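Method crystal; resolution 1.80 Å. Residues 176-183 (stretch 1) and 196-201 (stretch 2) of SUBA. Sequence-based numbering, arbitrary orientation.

Stretch 1 (176-183) LIVAAVGN
Stretch 2 196-201: RIWPAA

Residues 176-180 form a β-strand that runs on as loop through N183, and 196-201, without regular secondary structure, packs against it in the opposite sense: CA-CA pairing sets A179 against A200 (5.3 Å) and G182 against I197 (6.4 Å), so one number rises as the other falls. No direct hydrogen bond joins the stretches, and together they bury 282 Å², so the contact rests on apolar packing and two bridging waters.

Strand alternation decides which side chains take part. With phi/psi of -111/121 at I177, -100/114 at V178 and -124/126 at A179, the CA-to-CB bonds of I177 and A179 point toward the second stretch while that of V178 (chi1 t, -170°) points away. I177 is extended, chi1 m (-68°) and chi2 t (180°). I177 CG2 makes the closest approach, 3.9 Å to P199 CG; I177 CD1 is 4.9 Å from P199 CG. A179 CB meets the same P199 CG at 4.0 Å and A200 CB at 4.2 Å, so a single methyl touches two successive residues.

P199 follows a cis peptide bond, has phi/psi -84/2 and a C-gamma endo ring; its CG is the atom that meets both I177 and A179. W198 (chi1 m, -76°; chi2 82°) points away and makes no contact with the first stretch. After the proline, A200 turns at -56/-32, and a weak backbone hydrogen bond from A201 N to I197 O (2.8 Å) spans the bend. A200 CB approaches A180 O to 3.4 Å and V181 CG1 to 4.2 Å. V181 (-83/-8, chi1 m at -64°) points its CA-to-CB bond away, yet CG1 still comes within van der Waals range of that methyl.

I197 points toward the first stretch from a backbone at -93/130. Chi1 m (-60°) and chi2 t, displaced to 151°, bring CD1 to 3.3 Å from G182 CA and 3.8 Å from V181 O. This close approach depends on glycine: an ideal CB on G182 would sit 2.0 Å from I197 CD1, a clash. The G182 backbone, 99/163, independently calls for glycine, because a CB would also be jammed against the preceding carbonyl oxygen.

Polar backbone groups are linked through water. Water 1 donates to A180 O (2.9 Å) and accepts from A200 N (3.1 Å); water 2 donates to V181 O (2.7 Å) and accepts from I197 N (3.1 Å). Each thus connects a carbonyl of the first stretch to an amide of the second.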

ATOM      1  N   LEU A 176       5.730   6.367  -6.001  1.00 22.96           N
ATOM      2  CA  LEU A 176       4.339   5.974  -5.994  1.00 22.19           C
ATOM      3  C   LEU A 176       3.793   5.882  -4.589  1.00 21.91           C
ATOM      4  O   LEU A 176       4.482   5.428  -3.678  1.00 21.87           O
ATOM      5  CB  LEU A 176       4.146   4.617  -6.667  1.00 22.67           C
ATOM      6  CG  LEU A 176       4.337   4.618  -8.181  1.00 23.89           C
ATOM      7  CD1 LEU A 176       4.365   3.192  -8.654  1.00 23.26           C
ATOM      8  CD2 LEU A 176       3.242   5.472  -8.887  1.00 24.01           C
ATOM      9  N   ILE A 177       2.542   6.299  -4.433  1.00 21.00           N
ATOM     10  CA  ILE A 177       1.847   6.148  -3.157  1.00 21.25           C
ATOM     11  C   ILE A 177       0.756   5.110  -3.325  1.00 20.82           C
ATOM     12  O   ILE A 177      -0.126   5.242  -4.187  1.00 21.39           O
ATOM     13  CB  ILE A 177       1.257   7.465  -2.653  1.00 21.04           C
ATOM     14  CG1 ILE A 177       2.396   8.421  -2.270  1.00 22.82           C
ATOM     15  CG2 ILE A 177       0.345   7.225  -1.455  1.00 22.79           C
ATOM     16  CD1 ILE A 177       1.910   9.746  -1.774  1.00 24.86           C
ATOM     17  N   VAL A 178       0.854   4.064  -2.522  1.00 20.84           N
ATOM     18  CA  VAL A 178      -0.144   3.012  -2.511  1.00 20.78           C
ATOM     19  C   VAL A 178      -1.042   3.291  -1.308  1.00 21.28           C
ATOM     20  O   VAL A 178      -0.592   3.246  -0.158  1.00 20.95           O
ATOM     21  CB  VAL A 178       0.512   1.620  -2.447  1.00 21.58           C
ATOM     22  CG1 VAL A 178      -0.536   0.522  -2.691  1.00 20.91           C
ATOM     23  CG2 VAL A 178       1.631   1.521  -3.491  1.00 19.06           C
ATOM     24  N   ALA A 179      -2.302   3.621  -1.603  1.00 21.05           N
ATOM     25  CA  ALA A 179      -3.235   4.170  -0.614  1.00 20.91           C
ATOM     26  C   ALA A 179      -4.522   3.358  -0.487  1.00 21.22           C
ATOM     27  O   ALA A 179      -5.210   3.126  -1.476  1.00 20.98           O
ATOM     28  CB  ALA A 179      -3.564   5.600  -0.970  1.00 21.20           C
ATOM     29  N   ALA A 180      -4.843   2.940   0.742  1.00 21.35           N
ATOM     30  CA  ALA A 180      -6.094   2.227   1.031  1.00 21.42           C
ATOM     31  C   ALA A 180      -7.278   3.168   0.816  1.00 21.30           C
ATOM     32  O   ALA A 180      -7.198   4.346   1.188  1.00 21.43           O
ATOM     33  CB  ALA A 180      -6.085   1.719   2.479  1.00 20.84           C
ATOM     34  N   VAL A 181      -8.365   2.657   0.236  1.00 20.88           N
ATOM     35  CA  VAL A 181      -9.561   3.490   0.025  1.00 21.61           C
ATOM     36  C   VAL A 181     -10.425   3.563   1.292  1.00 22.36           C
ATOM     37  O   VAL A 181     -11.393   4.325   1.349  1.00 23.00           O
ATOM     38  CB  VAL A 181     -10.398   3.058  -1.204  1.00 21.52           C
ATOM     39  CG1 VAL A 181      -9.589   3.233  -2.480  1.00 20.41           C
ATOM     40  CG2 VAL A 181     -10.921   1.623  -1.071  1.00 19.29           C
ATOM     41  N   GLY A 182     -10.076   2.757   2.292  1.00 22.91           N
ATOM     42  CA  GLY A 182     -10.754   2.810   3.594  1.00 23.18           C
ATOM     43  C   GLY A 182     -11.816   1.752   3.780  1.00 23.78           C
ATOM     44  O   GLY A 182     -12.275   1.132   2.815  1.00 22.98           O
ATOM     45  N   ASN A 183     -12.201   1.534   5.035  1.00 24.38           N
ATOM     46  CA  ASN A 183     -13.191   0.509   5.358  1.00 24.87           C
ATOM     47  C   ASN A 183     -14.552   1.110   5.691  1.00 25.40           C
ATOM     48  O   ASN A 183     -14.652   2.315   5.924  1.00 25.97           O
ATOM     49  CB  ASN A 183     -12.712  -0.351   6.519  1.00 24.95           C
ATOM     50  CG  ASN A 183     -11.457  -1.149   6.188  1.00 25.28           C
ATOM     51  OD1 ASN A 183     -11.093  -1.316   5.026  1.00 26.89           O
ATOM     52  ND2 ASN A 183     -10.802  -1.653   7.216  1.00 24.35           N
ATOM     53  N   ARG A 196     -14.238  11.085   3.082  1.00 30.60           N
ATOM     54  CA  ARG A 196     -13.315  10.397   2.172  1.00 29.58           C
ATOM     55  C   ARG A 196     -11.906  10.390   2.725  1.00 28.90           C
ATOM     56  O   ARG A 196     -11.463  11.375   3.313  1.00 28.65           O
ATOM     57  CB  ARG A 196     -13.328  11.038   0.782  1.00 29.48           C
ATOM     58  CG  ARG A 196     -14.568  10.706  -0.037  1.00 29.11           C
ATOM     59  CD  ARG A 196     -14.553  11.453  -1.338  1.00 29.18           C
ATOM     60  NE  ARG A 196     -15.780  11.240  -2.100  1.00 29.46           N
ATOM     61  CZ  ARG A 196     -16.392  12.182  -2.813  1.00 28.80           C
ATOM     62  NH1 ARG A 196     -15.909  13.423  -2.853  1.00 27.99           N
ATOM     63  NH2 ARG A 196     -17.493  11.884  -3.474  1.00 27.19           N
ATOM     64  N   ILE A 197     -11.208   9.276   2.533  1.00 27.96           N
ATOM     65  CA  ILE A 197      -9.861   9.114   3.088  1.00 27.56           C
ATOM     66  C   ILE A 197      -8.791   9.541   2.088  1.00 27.00           C
ATOM     67  O   ILE A 197      -8.819   9.136   0.920  1.00 26.13           O
ATOM     68  CB  ILE A 197      -9.622   7.664   3.581  1.00 27.94           C
ATOM     69  CG1 ILE A 197     -10.643   7.320   4.666  1.00 29.42           C
ATOM     70  CG2 ILE A 197      -8.215   7.501   4.121  1.00 27.48           C
ATOM     71  CD1 ILE A 197     -10.986   5.869   4.750  1.00 32.33           C
ATOM     72  N   TRP A 198      -7.871  10.376   2.570  1.00 26.29           N
ATOM     73  CA  TRP A 198      -6.738  10.890   1.801  1.00 25.48           C
ATOM     74  C   TRP A 198      -5.473  10.096   2.169  1.00 24.86           C
ATOM     75  O   TRP A 198      -5.327   9.707   3.318  1.00 25.11           O
ATOM     76  CB  TRP A 198      -6.542  12.386   2.104  1.00 25.83           C
ATOM     77  CG  TRP A 198      -7.564  13.241   1.396  1.00 25.49           C
ATOM     78  CD1 TRP A 198      -8.844  13.498   1.807  1.00 25.55           C
ATOM     79  CD2 TRP A 198      -7.395  13.931   0.148  1.00 25.23           C
ATOM     80  NE1 TRP A 198      -9.482  14.308   0.887  1.00 26.41           N
ATOM     81  CE2 TRP A 198      -8.616  14.584  -0.139  1.00 25.36           C
ATOM     82  CE3 TRP A 198      -6.329  14.063  -0.756  1.00 26.13           C
ATOM     83  CZ2 TRP A 198      -8.801  15.352  -1.295  1.00 27.44           C
ATOM     84  CZ3 TRP A 198      -6.508  14.832  -1.895  1.00 25.53           C
ATOM     85  CH2 TRP A 198      -7.744  15.455  -2.167  1.00 25.35           C
ATOM     86  N   PRO A 199      -4.542   9.886   1.207  1.00 23.97           N
ATOM     87  CA  PRO A 199      -4.539  10.428  -0.154  1.00 23.54           C
ATOM     88  C   PRO A 199      -5.343   9.665  -1.205  1.00 22.88           C
ATOM     89  O   PRO A 199      -5.334  10.073  -2.363  1.00 22.48           O
ATOM     90  CB  PRO A 199      -3.053  10.395  -0.541  1.00 23.46           C
ATOM     91  CG  PRO A 199      -2.484   9.258   0.251  1.00 23.76           C
ATOM     92  CD  PRO A 199      -3.341   9.069   1.473  1.00 23.88           C
ATOM     93  N   ALA A 200      -6.037   8.587  -0.836  1.00 22.71           N
ATOM     94  CA  ALA A 200      -6.873   7.898  -1.831  1.00 22.72           C
ATOM     95  C   ALA A 200      -7.899   8.855  -2.485  1.00 22.99           C
ATOM     96  O   ALA A 200      -8.217   8.712  -3.665  1.00 23.10           O
ATOM     97  CB  ALA A 200      -7.572   6.683  -1.223  1.00 22.41           C
ATOM     98  N   ALA A 201      -8.364   9.847  -1.724  1.00 22.73           N
ATOM     99  CA  ALA A 201      -9.402  10.791  -2.188  1.00 23.14           C
ATOM    100  C   ALA A 201      -8.908  11.784  -3.253  1.00 23.33           C
ATOM    101  O   ALA A 201      -9.713  12.502  -3.856  1.00 22.99           O
ATOM    102  CB  ALA A 201      -9.987  11.542  -1.014  1.00 22.86           C
TER
HETATM  103  O   HOH W   1      -5.783   6.816   1.671  1.00 20.46           O
HETATM  104  O   HOH W   2     -12.509   6.801   1.121  1.00 23.63           O